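Local structure of galactose mutarotase related enzyme (Lactobacillus acidophilus, 3DCD) at residues I5-I10 and N116-L122; F107-V113 and F126-S132; G211-V216 and N228-D233; K222-H226 and H292-D296. The protein is of unknown function but belongs to the aldose 1-epimerase family, and so probably binds carbohydrate and may act as a sugar isomerase. All coordinates share one frame. Where two conformers were deposited one is given. Residues are numbered along the deposited sequence.

Contact 1: I5-I10 and N116-L122; sequences IENNMI and NLMNNLL
Two beta hairpins from different sheets can meet at their turns, and segments 5-10 and 116-122 illustrate how little backbone pairing that requires. Both backbones reverse here. In 5-10 the end of strand 2-6 turns through Asn-8 and Met-9 into strand 10-15, closed by Asn-7 N to Ile-10 O (3.1 Å). In 116-122 a type II' beta turn spans Met-118 to Leu-121, with Asn-119 at phi 52°, psi -131°; Met-118 N to Leu-121 O and Leu-121 N to Met-118 O are both 2.9 Å. Across the interface the nearest CA atoms are Met-9 and Asn-120 (5.3 Å), with Glu-6 and Leu-117 wider apart at 7.2 Å.

Apolar packing dominates. Leu-117 (chi1 m, chi2 t) points between Ile-5 and Ile-10, both p,t: Ile-10 CD1 lies 3.3 Å from Leu-117 CD2, and Ile-5 CD1 lies 3.9 Å from Leu-117 CG and 4.1 Å from Leu-122 CD1. Selenomethionine Met-9, m throughout, lies along the turn, its CG 3.7 Å from Asn-119 C and its CE 4.0 Å from Asn-120 CB.

Asn-120 ND2 donates to Tyr-291 O. Val-12 of strand 10-15 touches Ile-5, Leu-117 and Leu-122, while strand 282-292 flanks Leu-121 and Leu-122, so the three-stranded sheet packs against the large one near the turn of hairpin 109-118/121-130.

Contact 2: F107-V113 and F126-S132; sequences FKFEFRV and FSVVNKS
Six hydrogen bonds join segments 107-113 and 126-132. Arg-112 N to Ser-127 O (2.8 Å) and Ser-127 N to Arg-112 O (3.0 Å) form one hydrogen-bonded pair; Glu-110 N to Val-129 O and Val-129 N to Glu-110 O, both 2.9 Å, form the next. Beyond the strands, Lys-131 N reaches Lys-108 O (3.0 Å) and Lys-108 N reaches Ser-132 OG (2.8 Å), while an Asx turn closes Asn-130 OD1 on Ser-132 N (2.8 Å). Within its own strand, Arg-112 (m,t,t) places NH1 2.9 Å from Glu-110 OE1 in a salt bridge, and its NE pairs with Glu-84. A water accepts from Arg-112 NH1 (2.9 Å) and donates to Glu-110 O (3.1 Å) and Ser-127 OG (2.8 Å), joining the two strands; Ser-127 OG also hydrogen-bonds Glu-282 of strand 282-292.

This is the antiparallel hairpin of strands 109-118 and 121-130, inside the large sheet of the galactose mutarotase-like beta-sandwich. The axes of 109-113 and 126-130 approach to 4.7 Å, at 173° between their N-to-C directions, with Phe-109/Asn-130, Phe-111/Val-128 and Val-113/Phe-126 as non-hydrogen-bonded pairs.

Those pairs occupy the buried face. Phe-111 (chi1 t) sets CD1 3.7 Å from Val-128 CG2 and CZ 3.9 Å from Phe-126 CD1; Phe-126 (chi1 m) lies with CD1 4.0 Å from Val-113 CG2. Phe-109 (chi1 p) leans away from the partner strand, meeting Phe-50 edge-to-face, and Phe-50 also stacks on Phe-111.

Contact 3: G211-V216 and N228-D233; sequences GNDNKV and NVWTRD
In an antiparallel beta hairpin, paired residues share a face, and strands 214-220 and 226-232 of the large sheet show it well at the ends remote from their connecting loop. The axes of 214-216 and 228-232 approach to 4.6 Å at 153°. Lys-215 and Trp-230 form a non-hydrogen-bonded pair on one face: Trp-230 (chi1 m, chi2 68°) presents the face of its indole to the aliphatic chain of Lys-215 (m,t,m,m), a CH-pi contact, while the folded lysine returns NZ to Asp-213 O at 2.6 Å. On the other face Val-216 and Val-229, both t, pack on Ile-252 of the opposing sheet. Their hydrogen-bonded pair has Val-216 N to Val-229 O and Val-229 N to Val-216 O, both 2.8 Å. The CA-to-CB bond of Arg-232 points away from 211-216, and NH2 hydrogen-bonds Ser-288 OG. Thr-231 N donates to Asn-214 O (3.0 Å), and where the strands separate a water accepts from Arg-232 N (3.1 Å) and donates to Asn-212 O (3.2 Å) and Asn-214 O (3.1 Å).

Contact 4: K222-H226 and H292-D296; sequences KNKFH and HSTTD
Lys-224 illustrates how one long side chain can tie a hairpin loop to the segment that leaves a neighbouring strand. Its backbone N donates to Thr-294 O at 3.1 Å, and its side chain, chi1 m and then t throughout, extends along 292-296 until NZ meets Asp-296 OD1 in a 2.8 Å salt bridge. A water accepts from Asp-296 N (3.0 Å) and, weakly, from Lys-224 NZ (3.5 Å).

His-292 (chi1 t, chi2 -70°) lies beside the base of that lysine, its CE1 3.8 Å from Lys-224 CB. Its ring folds back on its own segment, ND1 donating to Ser-293 O (2.8 Å). The backbone of His-292 makes an antiparallel hydrogen-bonded pair with His-226, CA to CA 5.0 Å: His-226 N to His-292 O is 3.1 Å and His-292 N to His-226 O is 2.8 Å. This pair is where strands 226-232 and 282-292, neighbours in the large sheet, give way to loop, the former at its start and the latter at its end.

Thr-294 (chi1 p) fits against Asn-223 and Phe-225, with CB 3.6 Å from Asn-223 CG and CG2 4.1 Å from Phe-225 CB, while its OG1 bonds Glu-31. Asn-223 (chi1 p) shapes the loop through an Asx turn, OD1 accepting from Phe-225 N at 3.0 Å. Phe-225 (chi1 t) carries its ring onto Leu-218, Thr-220 and Pro-149.

In the fold
Contacts of different sequence range hold large antiparallel sheets together; these four sample one. Contact 2 pairs strands 109-118 and 121-130; contact 1, about 26 Å away between centres, lies at the turn of that hairpin and brings in the N-terminal three-stranded sheet. Contact 3 pairs strands 214-220 and 226-232, and contact 4, about 21 Å from it, takes the loop of this second hairpin to the segment after strand 282-292. Along the chain, contacts 1 and 2 cross and close before 3 and 4, also crossing, open. Strand 282-292, near the chain's end, joins the two earlier hairpins into one continuous sheet. Contacts 2 and 4, about 38 Å apart, lie on opposite sides of the chain's centre.

Contact 1: I5-I10 and N116-L122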
# COMPACT_ATOMS: atom_id res chain seq x y z
N ILE A 5 -13.01 -14.15 1.78
CA ILE A 5 -13.07 -14.60 0.40
C ILE A 5 -12.00 -15.70 0.26
O ILE A 5 -10.95 -15.63 0.89
CB ILE A 5 -12.89 -13.46 -0.67
CG1 ILE A 5 -11.53 -12.75 -0.56
CG2 ILE A 5 -14.05 -12.44 -0.55
CD1 ILE A 5 -11.18 -11.81 -1.74
N GLU A 6 -12.29 -16.73 -0.53
CA GLU A 6 -11.43 -17.91 -0.54
C GLU A 6 -11.64 -18.79 -1.75
O GLU A 6 -12.70 -18.78 -2.38
CB GLU A 6 -11.60 -18.73 0.75
CG GLU A 6 -12.94 -19.41 0.91
CD GLU A 6 -12.99 -20.29 2.15
OE1 GLU A 6 -13.98 -20.21 2.91
OE2 GLU A 6 -12.06 -21.09 2.36
N ASN A 7 -10.60 -19.55 -2.08
CA ASN A 7 -10.71 -20.61 -3.07
C ASN A 7 -9.85 -21.78 -2.63
O ASN A 7 -9.45 -21.84 -1.47
CB ASN A 7 -10.34 -20.10 -4.48
CG ASN A 7 -8.98 -19.42 -4.54
OD1 ASN A 7 -8.77 -18.52 -5.35
ND2 ASN A 7 -8.06 -19.81 -3.67
N ASN A 8 -9.55 -22.68 -3.57
CA ASN A 8 -8.72 -23.84 -3.29
C ASN A 8 -7.23 -23.54 -3.06
O ASN A 8 -6.47 -24.45 -2.68
CB ASN A 8 -8.85 -24.87 -4.42
CG ASN A 8 -10.24 -25.51 -4.48
OD1 ASN A 8 -10.99 -25.52 -3.50
ND2 ASN A 8 -10.57 -26.08 -5.64
N MSE A 9 -6.81 -22.30 -3.30
CA MSE A 9 -5.41 -21.90 -3.18
C MSE A 9 -5.14 -21.06 -1.92
O MSE A 9 -4.17 -21.31 -1.19
CB MSE A 9 -4.96 -21.11 -4.42
CG MSE A 9 -5.13 -21.81 -5.76
SE MSE A 9 -4.00 -23.39 -5.90
CE MSE A 9 -2.23 -22.50 -5.77
N ILE A 10 -5.97 -20.03 -1.70
CA ILE A 10 -5.71 -19.05 -0.65
C ILE A 10 -7.02 -18.62 0.04
O ILE A 10 -8.10 -18.68 -0.56
CB ILE A 10 -4.87 -17.80 -1.14
CG1 ILE A 10 -5.55 -17.04 -2.27
CG2 ILE A 10 -3.42 -18.19 -1.58
CD1 ILE A 10 -4.81 -15.70 -2.63
N ASN A 116 -10.41 -9.31 -4.97
CA ASN A 116 -10.89 -10.51 -5.62
C ASN A 116 -9.79 -11.52 -5.88
O ASN A 116 -8.62 -11.15 -6.04
CB ASN A 116 -11.70 -10.17 -6.88
CG ASN A 116 -10.85 -9.73 -8.01
OD1 ASN A 116 -10.22 -10.56 -8.68
ND2 ASN A 116 -10.83 -8.42 -8.27
N LEU A 117 -10.18 -12.80 -5.90
CA LEU A 117 -9.25 -13.91 -6.08
C LEU A 117 -9.30 -14.56 -7.45
O LEU A 117 -10.38 -14.73 -8.03
CB LEU A 117 -9.53 -15.01 -5.05
CG LEU A 117 -9.26 -14.68 -3.59
CD1 LEU A 117 -9.71 -15.81 -2.70
CD2 LEU A 117 -7.78 -14.40 -3.42
N MSE A 118 -8.12 -14.93 -7.92
CA MSE A 118 -7.91 -15.76 -9.10
C MSE A 118 -6.76 -16.70 -8.73
O MSE A 118 -5.62 -16.24 -8.67
CB MSE A 118 -7.49 -14.86 -10.27
CG MSE A 118 -6.98 -15.59 -11.50
SE MSE A 118 -8.39 -15.97 -12.78
CE MSE A 118 -8.72 -14.15 -13.42
N ASN A 119 -7.05 -17.97 -8.49
CA ASN A 119 -6.01 -18.88 -8.01
C ASN A 119 -5.29 -18.29 -6.79
O ASN A 119 -5.95 -17.82 -5.86
CB ASN A 119 -5.05 -19.23 -9.15
CG ASN A 119 -5.73 -20.01 -10.27
OD1 ASN A 119 -5.28 -20.01 -11.41
ND2 ASN A 119 -6.81 -20.69 -9.93
N ASN A 120 -3.96 -18.28 -6.80
CA ASN A 120 -3.23 -17.72 -5.67
C ASN A 120 -2.94 -16.22 -5.81
O ASN A 120 -2.04 -15.69 -5.15
CB ASN A 120 -1.94 -18.51 -5.39
CG ASN A 120 -0.94 -18.38 -6.50
OD1 ASN A 120 -1.31 -18.17 -7.67
ND2 ASN A 120 0.35 -18.50 -6.15
N LEU A 121 -3.70 -15.55 -6.68
CA LEU A 121 -3.57 -14.11 -6.93
C LEU A 121 -4.73 -13.33 -6.31
O LEU A 121 -5.90 -13.65 -6.53
CB LEU A 121 -3.44 -13.80 -8.43
CG LEU A 121 -3.16 -12.34 -8.84
CD1 LEU A 121 -2.41 -12.23 -10.15
CD2 LEU A 121 -4.46 -11.50 -8.89
N LEU A 122 -4.37 -12.29 -5.55
CA LEU A 122 -5.33 -11.41 -4.92
C LEU A 122 -5.16 -10.00 -5.50
O LEU A 122 -4.08 -9.42 -5.42
CB LEU A 122 -5.06 -11.36 -3.40
CG LEU A 122 -5.85 -10.35 -2.56
CD1 LEU A 122 -7.35 -10.63 -2.63
CD2 LEU A 122 -5.35 -10.45 -1.10

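Contact 2: F107-V113 and F126-S132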
# COMPACT_ATOMS: atom_id res chain seq x y z
N PHE A 107 -14.41 17.49 -0.00
CA PHE A 107 -14.86 16.83 -1.22
C PHE A 107 -15.88 15.76 -0.92
O PHE A 107 -15.84 15.10 0.14
CB PHE A 107 -13.68 16.24 -1.98
CG PHE A 107 -12.69 17.26 -2.45
CD1 PHE A 107 -12.97 18.04 -3.58
CD2 PHE A 107 -11.51 17.48 -1.75
CE1 PHE A 107 -12.06 19.00 -4.01
CE2 PHE A 107 -10.60 18.44 -2.18
CZ PHE A 107 -10.87 19.19 -3.32
N LYS A 108 -16.80 15.59 -1.87
CA LYS A 108 -17.75 14.50 -1.83
C LYS A 108 -17.24 13.42 -2.77
O LYS A 108 -16.75 13.73 -3.86
CB LYS A 108 -19.13 14.99 -2.25
CG LYS A 108 -19.69 16.09 -1.36
CD LYS A 108 -21.12 16.49 -1.77
CE LYS A 108 -22.16 15.39 -1.48
NZ LYS A 108 -22.21 14.92 -0.06
N PHE A 109 -17.35 12.16 -2.37
CA PHE A 109 -16.78 11.07 -3.16
C PHE A 109 -17.46 9.75 -2.87
O PHE A 109 -18.16 9.61 -1.86
CB PHE A 109 -15.27 10.93 -2.87
CG PHE A 109 -14.97 10.64 -1.41
CD1 PHE A 109 -14.70 11.67 -0.52
CD2 PHE A 109 -14.99 9.33 -0.93
CE1 PHE A 109 -14.45 11.41 0.83
CE2 PHE A 109 -14.75 9.05 0.42
CZ PHE A 109 -14.47 10.10 1.30
N GLU A 110 -17.22 8.78 -3.75
CA GLU A 110 -17.45 7.37 -3.46
C GLU A 110 -16.10 6.68 -3.64
O GLU A 110 -15.52 6.73 -4.73
CB GLU A 110 -18.49 6.76 -4.42
CG GLU A 110 -19.90 7.32 -4.26
CD GLU A 110 -20.92 6.69 -5.22
OE1 GLU A 110 -20.51 5.95 -6.15
OE2 GLU A 110 -22.11 6.94 -5.04
N PHE A 111 -15.59 6.05 -2.58
CA PHE A 111 -14.31 5.33 -2.63
C PHE A 111 -14.56 3.85 -2.42
O PHE A 111 -15.04 3.45 -1.36
CB PHE A 111 -13.36 5.85 -1.54
CG PHE A 111 -12.01 5.14 -1.50
CD1 PHE A 111 -11.36 4.77 -2.67
CD2 PHE A 111 -11.38 4.89 -0.27
CE1 PHE A 111 -10.08 4.12 -2.64
CE2 PHE A 111 -10.12 4.27 -0.21
CZ PHE A 111 -9.46 3.88 -1.40
N ARG A 112 -14.22 3.04 -3.42
CA ARG A 112 -14.44 1.61 -3.36
C ARG A 112 -13.11 0.86 -3.37
O ARG A 112 -12.23 1.16 -4.18
CB ARG A 112 -15.31 1.15 -4.54
CG ARG A 112 -16.79 1.46 -4.38
CD ARG A 112 -17.56 1.10 -5.66
NE ARG A 112 -18.99 1.35 -5.50
CZ ARG A 112 -19.56 2.54 -5.71
NH1 ARG A 112 -18.83 3.58 -6.11
NH2 ARG A 112 -20.85 2.68 -5.54
N VAL A 113 -12.98 -0.10 -2.45
CA VAL A 113 -11.85 -1.01 -2.42
C VAL A 113 -12.40 -2.41 -2.66
O VAL A 113 -13.18 -2.95 -1.87
CB VAL A 113 -11.05 -0.95 -1.06
CG1 VAL A 113 -9.86 -1.90 -1.11
CG2 VAL A 113 -10.56 0.47 -0.80
N PHE A 126 -8.75 -0.10 -6.58
CA PHE A 126 -9.32 1.16 -6.11
C PHE A 126 -10.21 1.80 -7.18
O PHE A 126 -9.85 1.84 -8.36
CB PHE A 126 -8.19 2.14 -5.77
CG PHE A 126 -7.22 1.62 -4.74
CD1 PHE A 126 -7.68 1.10 -3.52
CD2 PHE A 126 -5.86 1.65 -5.00
CE1 PHE A 126 -6.77 0.61 -2.56
CE2 PHE A 126 -4.93 1.17 -4.04
CZ PHE A 126 -5.40 0.67 -2.82
N SER A 127 -11.34 2.33 -6.74
CA SER A 127 -12.20 3.12 -7.58
C SER A 127 -12.60 4.35 -6.79
O SER A 127 -13.13 4.24 -5.68
CB SER A 127 -13.43 2.33 -7.98
OG SER A 127 -14.43 3.18 -8.49
N VAL A 128 -12.34 5.53 -7.36
CA VAL A 128 -12.76 6.80 -6.74
C VAL A 128 -13.70 7.53 -7.72
O VAL A 128 -13.34 7.75 -8.87
CB VAL A 128 -11.53 7.69 -6.43
CG1 VAL A 128 -11.93 8.99 -5.77
CG2 VAL A 128 -10.55 6.93 -5.51
N VAL A 129 -14.89 7.89 -7.26
CA VAL A 129 -15.82 8.71 -8.04
C VAL A 129 -15.96 10.07 -7.38
O VAL A 129 -16.32 10.15 -6.20
CB VAL A 129 -17.21 8.03 -8.17
CG1 VAL A 129 -18.18 8.91 -8.98
CG2 VAL A 129 -17.05 6.64 -8.82
N ASN A 130 -15.67 11.13 -8.13
CA ASN A 130 -15.84 12.49 -7.62
C ASN A 130 -17.31 12.89 -7.71
O ASN A 130 -17.88 12.90 -8.81
CB ASN A 130 -14.95 13.45 -8.41
CG ASN A 130 -15.08 14.89 -7.92
OD1 ASN A 130 -15.62 15.15 -6.85
ND2 ASN A 130 -14.56 15.83 -8.72
N LYS A 131 -17.90 13.18 -6.55
CA LYS A 131 -19.30 13.59 -6.40
C LYS A 131 -19.42 15.08 -6.07
O LYS A 131 -20.49 15.55 -5.72
CB LYS A 131 -19.97 12.77 -5.29
CG LYS A 131 -20.14 11.29 -5.63
CD LYS A 131 -21.00 11.10 -6.87
CE LYS A 131 -21.28 9.63 -7.13
NZ LYS A 131 -22.29 9.44 -8.23
N SER A 132 -18.30 15.79 -6.15
CA SER A 132 -18.23 17.22 -5.87
C SER A 132 -18.57 18.01 -7.14
O SER A 132 -18.52 17.46 -8.24
CB SER A 132 -16.82 17.59 -5.41
OG SER A 132 -16.36 16.73 -4.39
O HOH W 1 -16.07 4.23 -6.49

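Contact 3: G211-V216 and N228-D233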
# COMPACT_ATOMS: atom_id res chain seq x y z
N GLY A 211 5.89 2.92 -16.75
CA GLY A 211 5.17 1.87 -17.48
C GLY A 211 4.22 1.09 -16.58
O GLY A 211 3.96 1.49 -15.44
N ASN A 212 3.71 -0.04 -17.07
CA ASN A 212 2.76 -0.83 -16.27
C ASN A 212 3.12 -2.29 -16.05
O ASN A 212 2.25 -3.12 -15.73
CB ASN A 212 1.33 -0.69 -16.81
CG ASN A 212 1.26 -0.82 -18.32
OD1 ASN A 212 0.55 -0.04 -18.98
ND2 ASN A 212 1.99 -1.79 -18.88
N ASP A 213 4.39 -2.61 -16.20
CA ASP A 213 4.83 -3.99 -16.10
C ASP A 213 5.68 -4.23 -14.88
O ASP A 213 6.36 -5.25 -14.79
CB ASP A 213 5.57 -4.46 -17.38
CG ASP A 213 6.77 -3.58 -17.74
OD1 ASP A 213 6.98 -2.48 -17.15
OD2 ASP A 213 7.51 -4.00 -18.66
N ASN A 214 5.62 -3.30 -13.93
CA ASN A 214 6.48 -3.41 -12.76
C ASN A 214 5.98 -4.45 -11.79
O ASN A 214 4.77 -4.54 -11.48
CB ASN A 214 6.67 -2.06 -12.06
CG ASN A 214 7.20 -1.00 -13.00
OD1 ASN A 214 6.49 -0.06 -13.37
ND2 ASN A 214 8.45 -1.16 -13.40
N LYS A 215 6.93 -5.25 -11.32
CA LYS A 215 6.64 -6.27 -10.33
C LYS A 215 7.74 -6.26 -9.30
O LYS A 215 8.92 -6.23 -9.64
CB LYS A 215 6.54 -7.65 -10.98
CG LYS A 215 5.62 -7.65 -12.19
CD LYS A 215 5.90 -8.83 -13.15
CE LYS A 215 7.18 -8.67 -14.03
NZ LYS A 215 7.06 -7.74 -15.22
N VAL A 216 7.36 -6.29 -8.03
CA VAL A 216 8.33 -6.39 -6.95
C VAL A 216 8.21 -7.80 -6.35
O VAL A 216 7.12 -8.20 -5.93
CB VAL A 216 8.08 -5.32 -5.86
CG1 VAL A 216 9.15 -5.40 -4.76
CG2 VAL A 216 8.02 -3.89 -6.47
N ASN A 228 4.76 -11.86 -4.72
CA ASN A 228 4.94 -10.99 -5.88
C ASN A 228 3.89 -9.90 -5.93
O ASN A 228 2.70 -10.18 -5.76
CB ASN A 228 4.90 -11.83 -7.14
CG ASN A 228 5.70 -11.22 -8.24
OD1 ASN A 228 5.30 -10.20 -8.82
ND2 ASN A 228 6.85 -11.80 -8.52
N VAL A 229 4.32 -8.64 -6.08
CA VAL A 229 3.39 -7.52 -6.14
C VAL A 229 3.50 -6.86 -7.52
O VAL A 229 4.55 -6.31 -7.87
CB VAL A 229 3.65 -6.47 -5.03
CG1 VAL A 229 2.65 -5.34 -5.12
CG2 VAL A 229 3.55 -7.12 -3.63
N TRP A 230 2.42 -6.94 -8.29
CA TRP A 230 2.35 -6.30 -9.60
C TRP A 230 1.71 -4.93 -9.38
O TRP A 230 0.55 -4.83 -8.93
CB TRP A 230 1.50 -7.15 -10.54
CG TRP A 230 1.97 -8.59 -10.63
CD1 TRP A 230 1.91 -9.54 -9.63
CD2 TRP A 230 2.54 -9.25 -11.76
NE1 TRP A 230 2.44 -10.73 -10.07
CE2 TRP A 230 2.82 -10.59 -11.38
CE3 TRP A 230 2.84 -8.84 -13.07
CZ2 TRP A 230 3.39 -11.52 -12.26
CZ3 TRP A 230 3.41 -9.77 -13.95
CH2 TRP A 230 3.67 -11.09 -13.54
N THR A 231 2.45 -3.86 -9.68
CA THR A 231 2.02 -2.50 -9.30
C THR A 231 1.26 -1.79 -10.41
O THR A 231 0.92 -0.61 -10.27
CB THR A 231 3.23 -1.64 -8.89
OG1 THR A 231 4.18 -1.64 -9.96
CG2 THR A 231 3.91 -2.21 -7.60
N ARG A 232 1.01 -2.52 -11.50
CA ARG A 232 0.28 -1.97 -12.65
C ARG A 232 0.85 -0.58 -13.00
O ARG A 232 2.06 -0.45 -13.21
CB ARG A 232 -1.22 -1.94 -12.33
CG ARG A 232 -1.78 -3.34 -11.97
CD ARG A 232 -3.31 -3.34 -11.88
NE ARG A 232 -3.82 -4.47 -11.10
CZ ARG A 232 -5.00 -4.48 -10.50
NH1 ARG A 232 -5.81 -3.44 -10.59
NH2 ARG A 232 -5.39 -5.54 -9.82
N ASP A 233 0.00 0.44 -13.05
CA ASP A 233 0.46 1.76 -13.47
C ASP A 233 0.86 2.70 -12.32
O ASP A 233 0.92 3.92 -12.51
CB ASP A 233 -0.58 2.44 -14.37
CG ASP A 233 -1.93 2.67 -13.67
OD1 ASP A 233 -2.15 2.25 -12.50
OD2 ASP A 233 -2.79 3.28 -14.33
O HOH W 2 2.13 -4.92 -13.06

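Contact 4: K222-H226 and H292-D296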
# COMPACT_ATOMS: atom_id res chain seq x y z
N LYS A 222 16.51 -19.54 0.58
CA LYS A 222 16.45 -20.63 1.57
C LYS A 222 15.32 -21.61 1.34
O LYS A 222 15.37 -22.74 1.81
CB LYS A 222 16.30 -20.07 2.99
CG LYS A 222 17.48 -19.25 3.45
CD LYS A 222 18.62 -20.13 3.87
CE LYS A 222 19.90 -19.33 3.89
NZ LYS A 222 20.94 -19.99 4.72
N ASN A 223 14.26 -21.14 0.69
CA ASN A 223 13.06 -21.98 0.46
C ASN A 223 12.18 -21.34 -0.62
O ASN A 223 12.63 -20.40 -1.29
CB ASN A 223 12.28 -22.23 1.75
CG ASN A 223 11.81 -20.94 2.41
OD1 ASN A 223 11.20 -20.08 1.77
ND2 ASN A 223 12.07 -20.82 3.70
N LYS A 224 10.96 -21.83 -0.76
CA LYS A 224 10.12 -21.48 -1.92
C LYS A 224 9.24 -20.26 -1.69
O LYS A 224 8.40 -19.91 -2.53
CB LYS A 224 9.29 -22.71 -2.36
CG LYS A 224 10.17 -23.87 -2.82
CD LYS A 224 9.55 -25.24 -2.60
CE LYS A 224 10.44 -26.30 -3.18
NZ LYS A 224 9.85 -27.65 -3.02
N PHE A 225 9.43 -19.61 -0.55
CA PHE A 225 8.68 -18.42 -0.19
C PHE A 225 8.83 -17.32 -1.25
O PHE A 225 9.94 -16.95 -1.64
CB PHE A 225 9.11 -17.89 1.18
CG PHE A 225 8.50 -16.56 1.54
CD1 PHE A 225 7.22 -16.49 2.04
CD2 PHE A 225 9.21 -15.37 1.35
CE1 PHE A 225 6.63 -15.26 2.37
CE2 PHE A 225 8.65 -14.14 1.69
CZ PHE A 225 7.35 -14.09 2.19
N HIS A 226 7.70 -16.78 -1.69
CA HIS A 226 7.70 -15.82 -2.78
C HIS A 226 6.39 -15.06 -2.72
O HIS A 226 5.31 -15.65 -2.86
CB HIS A 226 7.86 -16.57 -4.12
CG HIS A 226 7.93 -15.69 -5.33
ND1 HIS A 226 8.13 -14.33 -5.26
CD2 HIS A 226 7.87 -15.99 -6.64
CE1 HIS A 226 8.16 -13.82 -6.48
NE2 HIS A 226 7.99 -14.81 -7.34
N HIS A 292 3.33 -17.56 -2.39
CA HIS A 292 3.83 -18.94 -2.38
C HIS A 292 4.51 -19.22 -1.04
O HIS A 292 5.34 -18.42 -0.57
CB HIS A 292 4.78 -19.22 -3.53
CG HIS A 292 4.98 -20.68 -3.79
ND1 HIS A 292 5.68 -21.50 -2.92
CD2 HIS A 292 4.53 -21.48 -4.78
CE1 HIS A 292 5.66 -22.74 -3.39
NE2 HIS A 292 4.98 -22.75 -4.52
N SER A 293 4.12 -20.35 -0.44
CA SER A 293 4.64 -20.80 0.84
C SER A 293 6.11 -21.20 0.79
O SER A 293 6.69 -21.39 -0.28
CB SER A 293 3.82 -22.00 1.33
OG SER A 293 2.45 -21.62 1.52
N THR A 294 6.71 -21.41 1.95
CA THR A 294 8.08 -21.91 2.01
C THR A 294 8.18 -23.30 1.38
O THR A 294 9.25 -23.72 0.97
CB THR A 294 8.55 -22.00 3.46
OG1 THR A 294 7.73 -22.94 4.17
CG2 THR A 294 8.47 -20.62 4.13
N THR A 295 7.06 -24.03 1.34
CA THR A 295 6.99 -25.38 0.75
C THR A 295 5.98 -25.40 -0.41
O THR A 295 5.36 -24.37 -0.68
CB THR A 295 6.64 -26.44 1.81
OG1 THR A 295 5.38 -26.10 2.42
CG2 THR A 295 7.75 -26.51 2.88
N ASP A 296 5.86 -26.55 -1.09
CA ASP A 296 5.02 -26.66 -2.30
C ASP A 296 3.55 -26.37 -2.03
O ASP A 296 3.04 -26.76 -0.99
CB ASP A 296 5.11 -28.06 -2.90
CG ASP A 296 6.38 -28.28 -3.70
OD1 ASP A 296 7.17 -27.32 -3.86
OD2 ASP A 296 6.57 -29.43 -4.16
O HOH W 3 7.69 -28.81 -0.53